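Side-chain contact in deseasin MCP-01 (Pseudoalteromonas sp., PDB 3VV3), which is a subtilisin-family serine protease that degrades collagen: residues A281-V286 with K296-S301. Sequence-based numbering, arbitrary orientation.
Sequences ALVLSV and KELLMS
One methyl group of V283, CG2, reaches across from the C-terminal part of helix 269-284 to meet two consecutive leucines of helix 292-301, L298 and L299. Its closer partner is L298, whose CD2 lies 4.1 Å from V283 CG2, the two side chains passing alongside each other in opposite directions; L299 CD2 approaches the same V283 CG2 to 4.3 Å. The valine torsion sets CG1 anti to the backbone N (chi1 168°) and leaves CG2 beside that nitrogen and anti to the carbonyl carbon, and CG2 is the branch that does the touching. The first bond of the L298 side chain points toward the valine, and CG stands anti to its own N, whereas L299 starts off to one side and brings only its end closer. V283 CA and L299 CA, the nearest pair of CA atoms, are 8.8 Å apart, an ordinary spacing for packed helices, and the contact is small and purely apolar. In the subtilase fold, helix 269-284 probably carries the nucleophilic serine near its N-terminal end, away from this contact. A324 of helix 321-327 touches both V283 and L298, while L299 also packs on L223 of the central parallel sheet. A little further on, S285 OG donates to L282 O at 2.6 Å, in the carbonyl plane, an oxygen that also accepts from S285 N.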
ATOM      1  N   ALA A 281      -5.998 -23.723   0.643  1.00  5.52           N
ATOM      2  CA  ALA A 281      -6.517 -24.367  -0.567  1.00  5.23           C
ATOM      3  C   ALA A 281      -5.715 -25.619  -0.921  1.00  7.63           C
ATOM      4  O   ALA A 281      -6.286 -26.632  -1.334  1.00  5.63           O
ATOM      5  CB  ALA A 281      -6.538 -23.392  -1.732  1.00  6.13           C
ATOM      6  N   LEU A 282      -4.393 -25.550  -0.767  1.00  5.83           N
ATOM      7  CA  LEU A 282      -3.545 -26.710  -1.055  1.00  7.17           C
ATOM      8  C   LEU A 282      -3.855 -27.875  -0.114  1.00  7.60           C
ATOM      9  O   LEU A 282      -3.946 -29.033  -0.546  1.00  8.71           O
ATOM     10  CB  LEU A 282      -2.052 -26.340  -0.992  1.00  6.74           C
ATOM     11  CG  LEU A 282      -1.113 -27.368  -1.643  1.00  6.74           C
ATOM     12  CD1 LEU A 282      -1.509 -27.569  -3.103  1.00  7.39           C
ATOM     13  CD2 LEU A 282       0.336 -26.920  -1.556  1.00  8.12           C
ATOM     14  N   VAL A 283      -4.037 -27.570   1.166  1.00  6.67           N
ATOM     15  CA  VAL A 283      -4.426 -28.577   2.149  1.00  5.83           C
ATOM     16  C   VAL A 283      -5.747 -29.245   1.742  1.00  9.21           C
ATOM     17  O   VAL A 283      -5.890 -30.461   1.827  1.00  8.34           O
ATOM     18  CB  VAL A 283      -4.566 -27.967   3.563  1.00  6.79           C
ATOM     19  CG1 VAL A 283      -5.254 -28.945   4.505  1.00  6.49           C
ATOM     20  CG2 VAL A 283      -3.193 -27.552   4.119  1.00  6.12           C
ATOM     21  N   LEU A 284      -6.705 -28.442   1.290  1.00  5.86           N
ATOM     22  CA  LEU A 284      -8.020 -28.973   0.932  1.00  8.00           C
ATOM     23  C   LEU A 284      -7.968 -29.793  -0.355  1.00 10.06           C
ATOM     24  O   LEU A 284      -8.936 -30.477  -0.701  1.00 13.14           O
ATOM     25  CB  LEU A 284      -9.037 -27.840   0.808  1.00  6.65           C
ATOM     26  CG  LEU A 284      -9.458 -27.182   2.124  1.00  7.29           C
ATOM     27  CD1 LEU A 284     -10.252 -25.898   1.846  1.00  7.48           C
ATOM     28  CD2 LEU A 284     -10.283 -28.151   2.955  1.00  6.95           C
ATOM     29  N   SER A 285      -6.848 -29.734  -1.072  1.00  9.07           N
ATOM     30  CA  SER A 285      -6.681 -30.599  -2.246  1.00  9.06           C
ATOM     31  C   SER A 285      -6.209 -31.983  -1.807  1.00 12.54           C
ATOM     32  O   SER A 285      -6.263 -32.944  -2.582  1.00 13.93           O
ATOM     33  CB  SER A 285      -5.709 -29.997  -3.270  1.00  9.65           C
ATOM     34  OG  SER A 285      -4.358 -30.153  -2.849  1.00  8.18           O
ATOM     35  N   VAL A 286      -5.755 -32.077  -0.561  1.00  9.97           N
ATOM     36  CA  VAL A 286      -5.248 -33.332   0.011  1.00 12.06           C
ATOM     37  C   VAL A 286      -6.254 -33.968   0.985  1.00 17.48           C
ATOM     38  O   VAL A 286      -6.428 -35.190   1.021  1.00 13.53           O
ATOM     39  CB  VAL A 286      -3.883 -33.100   0.717  1.00 13.92           C
ATOM     40  CG1 VAL A 286      -3.458 -34.322   1.515  1.00 18.51           C
ATOM     41  CG2 VAL A 286      -2.804 -32.719  -0.305  1.00 14.10           C
ATOM     42  N   LYS A 296      -7.941 -24.477  10.201  1.00  6.20           N
ATOM     43  CA  LYS A 296      -7.304 -23.318  10.803  1.00  6.52           C
ATOM     44  C   LYS A 296      -6.216 -23.748  11.773  1.00  8.22           C
ATOM     45  O   LYS A 296      -5.089 -23.259  11.704  1.00  8.42           O
ATOM     46  CB  LYS A 296      -8.334 -22.453  11.530  1.00  8.28           C
ATOM     47  CG  LYS A 296      -7.705 -21.340  12.378  1.00  7.24           C
ATOM     48  CD  LYS A 296      -8.777 -20.441  12.990  1.00  6.65           C
ATOM     49  CE  LYS A 296      -8.208 -19.532  14.079  1.00  6.45           C
ATOM     50  NZ  LYS A 296      -9.279 -18.710  14.693  1.00  7.92           N
ATOM     51  N   GLU A 297      -6.555 -24.670  12.669  1.00  7.60           N
ATOM     52  CA  GLU A 297      -5.616 -25.096  13.704  1.00  9.13           C
ATOM     53  C   GLU A 297      -4.445 -25.856  13.100  1.00  7.41           C
ATOM     54  O   GLU A 297      -3.319 -25.777  13.599  1.00  9.80           O
ATOM     55  CB  GLU A 297      -6.327 -25.921  14.785  1.00 12.23           C
ATOM     56  CG  GLU A 297      -7.313 -25.096  15.607  1.00 17.72           C
ATOM     57  CD  GLU A 297      -7.781 -25.798  16.873  1.00 35.09           C
ATOM     58  OE1 GLU A 297      -7.812 -27.050  16.901  1.00 31.76           O
ATOM     59  OE2 GLU A 297      -8.126 -25.087  17.842  1.00 44.13           O
ATOM     60  N   LEU A 298      -4.703 -26.577  12.016  1.00  8.14           N
ATOM     61  CA  LEU A 298      -3.644 -27.304  11.332  1.00  8.07           C
ATOM     62  C   LEU A 298      -2.619 -26.345  10.720  1.00 11.13           C
ATOM     63  O   LEU A 298      -1.409 -26.558  10.819  1.00  9.32           O
ATOM     64  CB  LEU A 298      -4.232 -28.213  10.252  1.00 10.46           C
ATOM     65  CG  LEU A 298      -3.230 -29.028   9.439  1.00 16.22           C
ATOM     66  CD1 LEU A 298      -3.782 -30.428   9.197  1.00 25.67           C
ATOM     67  CD2 LEU A 298      -2.921 -28.339   8.133  1.00 17.47           C
ATOM     68  N   LEU A 299      -3.106 -25.291  10.076  1.00  6.48           N
ATOM     69  CA  LEU A 299      -2.213 -24.283   9.509  1.00  6.01           C
ATOM     70  C   LEU A 299      -1.355 -23.655  10.601  1.00  7.84           C
ATOM     71  O   LEU A 299      -0.149 -23.438  10.423  1.00  8.36           O
ATOM     72  CB  LEU A 299      -3.020 -23.226   8.744  1.00  6.47           C
ATOM     73  CG  LEU A 299      -3.650 -23.764   7.453  1.00  6.01           C
ATOM     74  CD1 LEU A 299      -4.771 -22.836   6.941  1.00  6.81           C
ATOM     75  CD2 LEU A 299      -2.581 -23.978   6.386  1.00  8.22           C
ATOM     76  N   MET A 300      -1.976 -23.372  11.742  1.00  7.52           N
ATOM     77  CA  MET A 300      -1.263 -22.796  12.879  1.00  6.95           C
ATOM     78  C   MET A 300      -0.240 -23.765  13.480  1.00 11.03           C
ATOM     79  O   MET A 300       0.922 -23.416  13.677  1.00  9.38           O
ATOM     80  CB  MET A 300      -2.261 -22.344  13.946  1.00  5.78           C
ATOM     81  CG  MET A 300      -3.094 -21.136  13.497  1.00  7.71           C
ATOM     82  SD  MET A 300      -4.504 -20.776  14.557  1.00  8.66           S
ATOM     83  CE  MET A 300      -3.702 -20.271  16.085  1.00 10.79           C
ATOM     84  N   SER A 301      -0.671 -24.991  13.749  1.00  8.46           N
ATOM     85  CA  SER A 301       0.172 -25.922  14.493  1.00  8.45           C
ATOM     86  C   SER A 301       1.292 -26.501  13.642  1.00  9.50           C
ATOM     87  O   SER A 301       2.340 -26.871  14.168  1.00 12.23           O
ATOM     88  CB  SER A 301      -0.675 -27.047  15.109  1.00 12.31           C
ATOM     89  OG  SER A 301      -1.262 -27.853  14.102  1.00 13.46           O
TER